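Apical membrane antigen 1-like protein, soluble form (Toxoplasma gondii, PDB 3ZLE) probably takes part in host-cell invasion by sporozoites, as an AMA1 paralog that pairs with a RON2 paralog at the moving junction. Local coordinates at residues A[162-167]-A[278-283]; A[6-11]-A[356-361]. One frame throughout, in Å; residues are numbered along the deposited sequence.

The two contacts lie on opposite sides of the chain's centre, with their own centres about 51 Å apart. They share no helix or strand. Contact 1 is nested inside the long loop of chain that contact 2 closes. Each is small and has no hydrogen bond between its segments. The centre of contact 1 is about 21 Å from that of the chain, and none of its touching residues is exposed. There two loops meet: a lysine chain runs past a leucine, and its amine lies near an alanine methyl and an aromatic partner. Contact 2, about 31 Å out between centres, is apolar, a proline against an isoleucine. It joins the N-terminal segment to an edge strand of the cystine-rich C-terminal part, with exposed Gln6 at its margin.

Contact 1. Residues A[162-167]-A[278-283]; sequences VSAQLL and AQKNWN
Lys280 reaches from its loop onto Ala164 and Leu167, and its side chain carries the whole contact. CE touches both methyls of Leu167, with CE to Leu167 CD1 at 4.0 Å and CE to Leu167 CD2 also at 4.0 Å. The amine comes further along, with Lys280 NZ 4.1 Å from Ala164 CB. The leucine and the lysine point in opposite directions and slide past each other, methyls alongside methylene. CG of Lys280 stands anti to the carbonyl carbon (chi1 -50°). The chain then bends at chi2 (-136°) and chi3, which turns its end along the apolar surface. Lys280 is poorly ordered, so the exact place of NZ is less sure. A cation-pi contact with Trp184 gives the charge a partner, and Leu167 also touches that tryptophan. On the other loop, Gln165 NE2 donates to Ser163 O at 3.0 Å. The bond is fairly straight (163°), and the acceptor lies close to the amide plane of Gln165. Gln165 OE1 is taken up by Lys55 NZ and Asp35 N, so both ends of the buried amide are satisfied. Residues 278-283 belong to the long loop between helix 253-262 and strand 303-308. It probably corresponds to the domain II loop of AMA1, which in relatives packs on domain I, covers part of the RON2-binding groove and is displaced when RON2 binds.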
loop_
_atom_site.group_PDB
_atom_site.type_symbol
_atom_site.label_atom_id
_atom_site.label_comp_id
_atom_site.label_asym_id
_atom_site.label_seq_id
_atom_site.Cartn_x
_atom_site.Cartn_y
_atom_site.Cartn_z
ATOM N N VAL A 162 4.665 -7.196 -16.097
ATOM C CA VAL A 162 4.149 -5.862 -16.367
ATOM C C VAL A 162 4.179 -5.027 -15.112
ATOM O O VAL A 162 3.537 -5.363 -14.135
ATOM C CB VAL A 162 2.717 -5.896 -16.951
ATOM C CG1 VAL A 162 2.230 -4.503 -17.312
ATOM C CG2 VAL A 162 2.682 -6.790 -18.176
ATOM N N SER A 163 4.900 -3.915 -15.153
ATOM C CA SER A 163 5.167 -3.116 -13.945
ATOM C C SER A 163 4.388 -1.830 -13.963
ATOM O O SER A 163 4.391 -1.098 -12.967
ATOM C CB SER A 163 6.643 -2.809 -13.792
ATOM O OG SER A 163 7.184 -2.259 -14.975
ATOM N N ALA A 164 3.852 -1.491 -15.145
ATOM C CA ALA A 164 2.830 -0.451 -15.305
ATOM C C ALA A 164 1.663 -0.675 -14.379
ATOM O O ALA A 164 1.214 -1.809 -14.180
ATOM C CB ALA A 164 2.335 -0.407 -16.762
ATOM N N GLN A 165 1.215 0.389 -13.739
ATOM C CA GLN A 165 0.119 0.270 -12.829
ATOM C C GLN A 165 -1.059 1.127 -13.247
ATOM O O GLN A 165 -2.190 0.854 -12.860
ATOM C CB GLN A 165 0.557 0.632 -11.413
ATOM C CG GLN A 165 1.515 -0.374 -10.841
ATOM C CD GLN A 165 2.543 0.255 -9.957
ATOM O OE1 GLN A 165 2.256 0.618 -8.819
ATOM N NE2 GLN A 165 3.766 0.342 -10.448
ATOM N N LEU A 166 -0.788 2.216 -13.968
ATOM C CA LEU A 166 -1.867 3.136 -14.323
ATOM C C LEU A 166 -1.817 3.556 -15.783
ATOM O O LEU A 166 -0.841 4.157 -16.235
ATOM C CB LEU A 166 -1.938 4.350 -13.373
ATOM C CG LEU A 166 -2.801 5.536 -13.836
ATOM C CD1 LEU A 166 -4.269 5.139 -13.750
ATOM C CD2 LEU A 166 -2.550 6.787 -12.986
ATOM N N LEU A 167 -2.879 3.240 -16.510
ATOM C CA LEU A 167 -3.013 3.643 -17.919
ATOM C C LEU A 167 -4.414 4.200 -18.131
ATOM O O LEU A 167 -5.429 3.520 -17.858
ATOM C CB LEU A 167 -2.775 2.418 -18.864
ATOM C CG LEU A 167 -2.889 2.616 -20.393
ATOM C CD1 LEU A 167 -1.861 3.642 -20.872
ATOM C CD2 LEU A 167 -2.696 1.306 -21.142
ATOM N N ALA A 278 2.572 8.800 -28.999
ATOM C CA ALA A 278 1.929 7.730 -29.746
ATOM C C ALA A 278 1.445 6.625 -28.800
ATOM O O ALA A 278 1.798 6.596 -27.611
ATOM C CB ALA A 278 2.870 7.169 -30.813
ATOM N N GLN A 279 0.588 5.756 -29.323
ATOM C CA GLN A 279 0.094 4.604 -28.583
ATOM C C GLN A 279 1.250 3.733 -28.078
ATOM O O GLN A 279 2.226 3.503 -28.798
ATOM C CB GLN A 279 -0.820 3.780 -29.486
ATOM C CG GLN A 279 -1.774 2.856 -28.748
ATOM C CD GLN A 279 -2.303 1.749 -29.640
ATOM O OE1 GLN A 279 -2.304 0.584 -29.255
ATOM N NE2 GLN A 279 -2.708 2.104 -30.862
ATOM N N LYS A 280 1.131 3.246 -26.844
ATOM C CA LYS A 280 2.015 2.190 -26.359
ATOM C C LYS A 280 1.980 1.014 -27.340
ATOM O O LYS A 280 0.990 0.807 -28.036
ATOM C CB LYS A 280 1.591 1.726 -24.954
ATOM C CG LYS A 280 1.384 2.846 -23.939
ATOM C CD LYS A 280 2.013 2.504 -22.592
ATOM C CE LYS A 280 1.279 1.364 -21.893
ATOM N NZ LYS A 280 1.917 0.962 -20.605
ATOM N N ASN A 281 3.090 0.297 -27.455
ATOM C CA ASN A 281 3.113 -0.936 -28.229
ATOM C C ASN A 281 2.634 -2.100 -27.377
ATOM O O ASN A 281 2.532 -1.987 -26.155
ATOM C CB ASN A 281 4.527 -1.206 -28.755
ATOM C CG ASN A 281 4.968 -0.173 -29.778
ATOM O OD1 ASN A 281 4.443 -0.129 -30.890
ATOM N ND2 ASN A 281 5.837 0.738 -29.363
ATOM N N TRP A 282 2.340 -3.218 -28.014
ATOM C CA TRP A 282 1.685 -4.313 -27.302
ATOM C C TRP A 282 2.552 -4.795 -26.177
ATOM O O TRP A 282 2.107 -5.562 -25.328
ATOM C CB TRP A 282 1.399 -5.485 -28.234
ATOM C CG TRP A 282 2.637 -6.169 -28.726
ATOM C CD1 TRP A 282 3.400 -5.793 -29.782
ATOM C CD2 TRP A 282 3.240 -7.368 -28.199
ATOM N NE1 TRP A 282 4.462 -6.661 -29.940
ATOM C CE2 TRP A 282 4.374 -7.650 -28.997
ATOM C CE3 TRP A 282 2.977 -8.182 -27.088
ATOM C CZ2 TRP A 282 5.196 -8.754 -28.771
ATOM C CZ3 TRP A 282 3.802 -9.278 -26.854
ATOM C CH2 TRP A 282 4.904 -9.550 -27.695
ATOM N N ASN A 283 3.821 -4.417 -26.214
ATOM C CA ASN A 283 4.774 -5.036 -25.323
ATOM C C ASN A 283 5.586 -4.047 -24.535
ATOM O O ASN A 283 6.636 -4.380 -24.024
ATOM C CB ASN A 283 5.662 -6.025 -26.062
ATOM C CG ASN A 283 6.502 -5.367 -27.155
ATOM O OD1 ASN A 283 6.350 -4.185 -27.455
ATOM N ND2 ASN A 283 7.381 -6.145 -27.759
#

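Contact 2. Residues A[6-11]-A[356-361]; sequences QNPWAT and IPIEGP
The seam between the N-terminal segment and the cystine-rich C-terminal part is where Pro8 meets Ile358. The proline ring lends its CB, which lies 4.2 Å from Ile358 CD1. This is plain van der Waals contact between apolar groups. CG1 of Ile358 is set anti to the carbonyl carbon (chi1 -56°), and CD1 turns from it to the proline at an unusual chi2 of 117°. A looser approach brings Gln6 O to 4.4 Å from Ile358 CG1. The side chain of Gln6 starts away from the strand and is poorly ordered. Residues 8-10 form a short 3-10 turn, and an Asx turn at Asn7 leads into it and overlaps its start. In the Asx turn, Asn7 OD1 accepts from Trp9 N at 3.0 Å, with the donor well above the carbonyl plane (50°). Asn7 ND2 is used as well, by Asp325 O. Ala10 N donates to Asn7 O at 3.2 Å, and Thr11 N to Pro8 O at 2.9 Å. Ile358 lies on the outer strand of a three-stranded antiparallel sheet, hydrogen-bonded through its backbone to Thr370. Trp231 of strand 226-232 touches both Pro8 and Ile358. Trp9 stacks on Phe377 of the same small sheet and meets Phe327 edge-to-face.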
loop_
_atom_site.group_PDB
_atom_site.type_symbol
_atom_site.label_atom_id
_atom_site.label_comp_id
_atom_site.label_asym_id
_atom_site.label_seq_id
_atom_site.Cartn_x
_atom_site.Cartn_y
_atom_site.Cartn_z
ATOM N N GLN A 6 6.068 14.222 28.364
ATOM C CA GLN A 6 6.636 13.783 27.087
ATOM C C GLN A 6 5.800 12.708 26.401
ATOM O O GLN A 6 5.239 11.834 27.044
ATOM C CB GLN A 6 8.065 13.265 27.274
ATOM C CG GLN A 6 9.051 14.308 27.772
ATOM C CD GLN A 6 10.470 13.778 27.824
ATOM O OE1 GLN A 6 11.146 13.680 26.798
ATOM N NE2 GLN A 6 10.910 13.387 29.016
ATOM N N ASN A 7 5.854 12.716 25.076
ATOM C CA ASN A 7 5.201 11.734 24.248
ATOM C C ASN A 7 5.529 10.308 24.630
ATOM O O ASN A 7 6.644 9.859 24.452
ATOM C CB ASN A 7 5.555 11.985 22.790
ATOM C CG ASN A 7 4.690 11.196 21.861
ATOM O OD1 ASN A 7 3.957 10.303 22.299
ATOM N ND2 ASN A 7 4.739 11.512 20.600
ATOM N N PRO A 8 4.539 9.571 25.171
ATOM C CA PRO A 8 4.841 8.228 25.637
ATOM C C PRO A 8 5.164 7.263 24.475
ATOM O O PRO A 8 5.770 6.231 24.704
ATOM C CB PRO A 8 3.538 7.807 26.303
ATOM C CG PRO A 8 2.500 8.554 25.554
ATOM C CD PRO A 8 3.115 9.902 25.362
ATOM N N TRP A 9 4.752 7.605 23.262
ATOM C CA TRP A 9 5.081 6.829 22.076
ATOM C C TRP A 9 6.574 6.767 21.701
ATOM O O TRP A 9 6.976 5.921 20.905
ATOM C CB TRP A 9 4.230 7.288 20.902
ATOM C CG TRP A 9 2.770 6.988 21.193
ATOM C CD1 TRP A 9 1.896 7.801 21.849
ATOM C CD2 TRP A 9 2.115 5.706 21.078
ATOM N NE1 TRP A 9 0.703 7.147 22.061
ATOM C CE2 TRP A 9 0.832 5.843 21.658
ATOM C CE3 TRP A 9 2.522 4.439 20.617
ATOM C CZ2 TRP A 9 -0.079 4.794 21.710
ATOM C CZ3 TRP A 9 1.602 3.389 20.658
ATOM C CH2 TRP A 9 0.315 3.582 21.180
ATOM N N ALA A 10 7.382 7.628 22.316
ATOM C CA ALA A 10 8.833 7.543 22.211
ATOM C C ALA A 10 9.483 7.009 23.497
ATOM O O ALA A 10 10.690 6.918 23.592
ATOM C CB ALA A 10 9.415 8.904 21.822
ATOM N N THR A 11 8.658 6.522 24.420
ATOM C CA THR A 11 9.058 6.329 25.808
ATOM C C THR A 11 9.461 4.894 26.079
ATOM O O THR A 11 9.923 4.556 27.167
ATOM C CB THR A 11 7.909 6.703 26.755
ATOM O OG1 THR A 11 8.224 7.928 27.424
ATOM C CG2 THR A 11 7.633 5.601 27.771
ATOM N N ILE A 356 3.731 6.206 34.004
ATOM C CA ILE A 356 3.467 7.488 34.653
ATOM C C ILE A 356 2.462 8.336 33.855
ATOM O O ILE A 356 2.744 8.745 32.720
ATOM C CB ILE A 356 4.746 8.318 34.828
ATOM C CG1 ILE A 356 5.859 7.499 35.472
ATOM C CG2 ILE A 356 4.460 9.591 35.616
ATOM C CD1 ILE A 356 7.232 7.927 34.977
ATOM N N PRO A 357 1.339 8.695 34.491
ATOM C CA PRO A 357 0.273 9.430 33.804
ATOM C C PRO A 357 0.717 10.820 33.449
ATOM O O PRO A 357 1.519 11.414 34.156
ATOM C CB PRO A 357 -0.854 9.484 34.845
ATOM C CG PRO A 357 -0.176 9.296 36.163
ATOM C CD PRO A 357 1.000 8.396 35.895
ATOM N N ILE A 358 0.228 11.320 32.328
ATOM C CA ILE A 358 0.713 12.569 31.784
ATOM C C ILE A 358 -0.498 13.465 31.706
ATOM O O ILE A 358 -1.485 13.086 31.085
ATOM C CB ILE A 358 1.210 12.346 30.346
ATOM C CG1 ILE A 358 2.282 11.254 30.295
ATOM C CG2 ILE A 358 1.617 13.645 29.695
ATOM C CD1 ILE A 358 1.868 10.053 29.487
ATOM N N GLU A 359 -0.361 14.708 32.189
ATOM C CA GLU A 359 -1.486 15.635 32.345
ATOM C C GLU A 359 -1.333 16.813 31.415
ATOM O O GLU A 359 -0.443 17.608 31.623
ATOM C CB GLU A 359 -1.494 16.215 33.763
ATOM C CG GLU A 359 -1.380 15.203 34.895
ATOM C CD GLU A 359 -1.888 15.764 36.223
ATOM O OE1 GLU A 359 -2.302 16.941 36.264
ATOM O OE2 GLU A 359 -1.884 15.028 37.225
ATOM N N GLY A 360 -2.274 17.031 30.508
ATOM C CA GLY A 360 -2.291 18.285 29.747
ATOM C C GLY A 360 -2.464 19.531 30.615
ATOM O O GLY A 360 -2.696 19.440 31.821
ATOM N N PRO A 361 -2.348 20.711 30.010
ATOM C CA PRO A 361 -2.634 21.936 30.770
ATOM C C PRO A 361 -4.152 22.141 30.955
ATOM O O PRO A 361 -4.938 21.653 30.126
ATOM C CB PRO A 361 -2.049 23.028 29.863
ATOM C CG PRO A 361 -2.141 22.467 28.471
ATOM C CD PRO A 361 -2.328 20.963 28.558
#